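Local atomic coordinates of trp repressor binding protein WrbA (Deinococcus radiodurans, PDB entry 1YDG), a protein that uses FMN, one per monomer of its homotetramer, to catalyse the reduction of quinones to quinols by NADH or NADPH. Residues 86-91 with 122-127. Numbering follows the deposited sequence.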
ATOM      1  N   SER B  86      15.708  -5.827  -1.980  1.00 12.20           N
ATOM      2  CA  SER B  86      15.235  -7.179  -1.762  1.00 12.76           C
ATOM      3  C   SER B  86      14.473  -7.709  -2.959  1.00 13.30           C
ATOM      4  O   SER B  86      13.643  -6.987  -3.491  1.00 14.10           O
ATOM      5  CB  SER B  86      14.271  -7.203  -0.579  1.00 12.50           C
ATOM      6  OG  SER B  86      13.788  -8.502  -0.395  1.00  9.73           O
ATOM      7  N   PRO B  87      14.662  -8.991  -3.314  1.00 13.72           N
ATOM      8  CA  PRO B  87      13.713  -9.546  -4.280  1.00 14.41           C
ATOM      9  C   PRO B  87      12.338  -9.597  -3.645  1.00 14.91           C
ATOM     10  O   PRO B  87      12.208  -9.610  -2.415  1.00 14.65           O
ATOM     11  CB  PRO B  87      14.240 -10.957  -4.569  1.00 14.50           C
ATOM     12  CG  PRO B  87      15.218 -11.264  -3.473  1.00 14.27           C
ATOM     13  CD  PRO B  87      15.632  -9.990  -2.825  1.00 13.71           C
ATOM     14  N   THR B  88      11.306  -9.587  -4.468  1.00 15.89           N
ATOM     15  CA  THR B  88       9.952  -9.708  -3.940  1.00 16.48           C
ATOM     16  C   THR B  88       9.657 -11.135  -3.537  1.00 16.87           C
ATOM     17  O   THR B  88      10.105 -12.066  -4.207  1.00 16.76           O
ATOM     18  CB  THR B  88       8.898  -9.263  -4.955  1.00 16.72           C
ATOM     19  OG1 THR B  88       7.651  -9.082  -4.281  1.00 18.46           O
ATOM     20  CG2 THR B  88       8.697 -10.321  -6.022  1.00 18.80           C
ATOM     21  N   ARG B  89       8.945 -11.299  -2.418  1.00 17.28           N
ATOM     22  CA  ARG B  89       8.267 -12.551  -2.069  1.00 17.11           C
ATOM     23  C   ARG B  89       6.789 -12.260  -1.854  1.00 16.67           C
ATOM     24  O   ARG B  89       6.425 -11.658  -0.854  1.00 16.74           O
ATOM     25  CB  ARG B  89       8.787 -13.145  -0.753  1.00 17.75           C
ATOM     26  CG  ARG B  89      10.214 -13.575  -0.759  1.00 20.01           C
ATOM     27  CD  ARG B  89      10.454 -14.829  -1.563  1.00 21.18           C
ATOM     28  NE  ARG B  89      11.866 -15.178  -1.485  1.00 21.32           N
ATOM     29  CZ  ARG B  89      12.790 -14.854  -2.386  1.00 20.71           C
ATOM     30  NH1 ARG B  89      12.488 -14.186  -3.499  1.00 20.77           N
ATOM     31  NH2 ARG B  89      14.037 -15.221  -2.168  1.00 22.21           N
ATOM     32  N   PHE B  90       5.939 -12.717  -2.763  1.00 16.89           N
ATOM     33  CA  PHE B  90       4.491 -12.444  -2.709  1.00 16.71           C
ATOM     34  C   PHE B  90       4.189 -10.965  -2.423  1.00 16.11           C
ATOM     35  O   PHE B  90       3.350 -10.641  -1.572  1.00 16.39           O
ATOM     36  CB  PHE B  90       3.791 -13.336  -1.671  1.00 17.67           C
ATOM     37  CG  PHE B  90       4.097 -14.825  -1.810  1.00 17.25           C
ATOM     38  CD1 PHE B  90       3.732 -15.514  -2.942  1.00 18.03           C
ATOM     39  CD2 PHE B  90       4.775 -15.504  -0.809  1.00 19.65           C
ATOM     40  CE1 PHE B  90       4.008 -16.870  -3.076  1.00 19.18           C
ATOM     41  CE2 PHE B  90       5.064 -16.867  -0.927  1.00 19.46           C
ATOM     42  CZ  PHE B  90       4.678 -17.548  -2.062  1.00 19.82           C
ATOM     43  N   GLY B  91       4.909 -10.074  -3.081  1.00 15.36           N
ATOM     44  CA  GLY B  91       4.622  -8.638  -2.985  1.00 15.28           C
ATOM     45  C   GLY B  91       5.122  -7.938  -1.739  1.00 15.51           C
ATOM     46  O   GLY B  91       4.781  -6.773  -1.515  1.00 16.46           O
ATOM     47  N   THR B 122      14.269  -3.405  -5.952  1.00 15.70           N
ATOM     48  CA  THR B 122      13.721  -4.746  -5.896  1.00 17.05           C
ATOM     49  C   THR B 122      13.818  -5.516  -7.220  1.00 18.62           C
ATOM     50  O   THR B 122      14.288  -4.995  -8.240  1.00 18.40           O
ATOM     51  CB  THR B 122      12.248  -4.680  -5.408  1.00 16.35           C
ATOM     52  OG1 THR B 122      11.791  -5.984  -5.027  1.00 13.18           O
ATOM     53  CG2 THR B 122      11.340  -4.073  -6.489  1.00 16.14           C
ATOM     54  N   SER B 123      13.357  -6.760  -7.178  1.00 20.94           N
ATOM     55  CA  SER B 123      13.163  -7.571  -8.386  1.00 22.81           C
ATOM     56  C   SER B 123      12.089  -8.637  -8.225  1.00 24.55           C
ATOM     57  O   SER B 123      11.751  -9.034  -7.111  1.00 24.61           O
ATOM     58  CB  SER B 123      14.459  -8.271  -8.769  1.00 22.66           C
ATOM     59  OG  SER B 123      14.871  -9.106  -7.719  1.00 23.19           O
ATOM     60  N   ALA B 124      11.564  -9.100  -9.364  1.00 26.33           N
ATOM     61  CA  ALA B 124      10.686 -10.265  -9.415  1.00 27.98           C
ATOM     62  C   ALA B 124      10.890 -11.005 -10.727  1.00 29.66           C
ATOM     63  O   ALA B 124      11.527 -10.476 -11.645  1.00 29.75           O
ATOM     64  CB  ALA B 124       9.240  -9.844  -9.293  1.00 28.13           C
ATOM     65  N   GLN B 125      10.328 -12.209 -10.820  1.00 31.29           N
ATOM     66  CA  GLN B 125      10.404 -13.006 -12.061  1.00 32.42           C
ATOM     67  C   GLN B 125       9.474 -12.458 -13.145  1.00 33.03           C
ATOM     68  O   GLN B 125       9.736 -12.641 -14.331  1.00 33.26           O
ATOM     69  CB  GLN B 125      10.142 -14.491 -11.776  1.00 32.49           C
ATOM     70  CG  GLN B 125      11.234 -15.080 -10.862  1.00 34.03           C
ATOM     71  CD  GLN B 125      11.331 -16.602 -10.895  1.00 34.99           C
ATOM     72  OE1 GLN B 125      11.187 -17.236 -11.950  1.00 38.71           O
ATOM     73  NE2 GLN B 125      11.620 -17.195  -9.733  1.00 39.24           N
ATOM     74  N   ASN B 126       8.421 -11.753 -12.713  1.00 33.78           N
ATOM     75  CA  ASN B 126       7.428 -11.147 -13.599  1.00 34.01           C
ATOM     76  C   ASN B 126       7.521  -9.622 -13.575  1.00 34.18           C
ATOM     77  O   ASN B 126       7.932  -9.039 -12.573  1.00 33.97           O
ATOM     78  CB  ASN B 126       6.050 -11.609 -13.157  1.00 34.72           C
ATOM     79  CG  ASN B 126       5.934 -13.121 -13.141  1.00 36.01           C
ATOM     80  OD1 ASN B 126       5.978 -13.760 -14.196  1.00 38.75           O
ATOM     81  ND2 ASN B 126       5.813 -13.703 -11.948  1.00 38.70           N
ATOM     82  N   VAL B 127       7.152  -8.964 -14.673  1.00 34.04           N
ATOM     83  CA  VAL B 127       7.364  -7.507 -14.748  1.00 33.82           C
ATOM     84  C   VAL B 127       6.511  -6.829 -13.684  1.00 33.11           C
ATOM     85  O   VAL B 127       6.985  -5.926 -12.967  1.00 33.97           O
ATOM     86  CB  VAL B 127       7.078  -6.865 -16.157  1.00 34.17           C
ATOM     87  CG1 VAL B 127       7.891  -5.582 -16.313  1.00 35.07           C
ATOM     88  CG2 VAL B 127       7.426  -7.801 -17.287  1.00 35.20           C
TER
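Thr122 gives its hydroxyl to the backbone of the neighbouring strand: OG1 donates to Ser86 O at 2.6 Å, meeting the carbonyl almost head-on. With OG1 anti to its own backbone N (chi1 -166°), the hydroxyl reaches across to this carbonyl. Ser86 O is 3.7 Å from Ser123 N, too long for a bond; the hydroxyl takes the place of that amide, which is buried without a partner. A valine in its place would probably leave Ser86 O without this hydrogen bond and loosen the joint between the diverging strand ends. Ser123 returns a backbone bond, its O accepting from Thr88 N at 2.7 Å and nearly straight (170° at the hydrogen). Its small side chain lies against Pro87, Ser123 OG being 3.7 Å from Pro87 CB; the proline has no N-H, but the next amide, that of Thr88, makes the link, so a proline can be accommodated. At Ala124, CB already meets Thr88 CG2 at 3.3 Å, tighter than ordinary carbon packing, consistent with a small residue here. Thr88 OG1 is hydrogen-bonded to Thr134 OG1 of helix 131-144. Ser123 to Val127, with Thr88 to Phe90, belong to the FMN site at the C-terminal strand ends, as in flavodoxins. The parallel strands 81-89 and 117-124 splay here by 44°; helix 131-144 packs on Thr122 and Ala124, and strand 170-172 pairs with the other edge of 117-124.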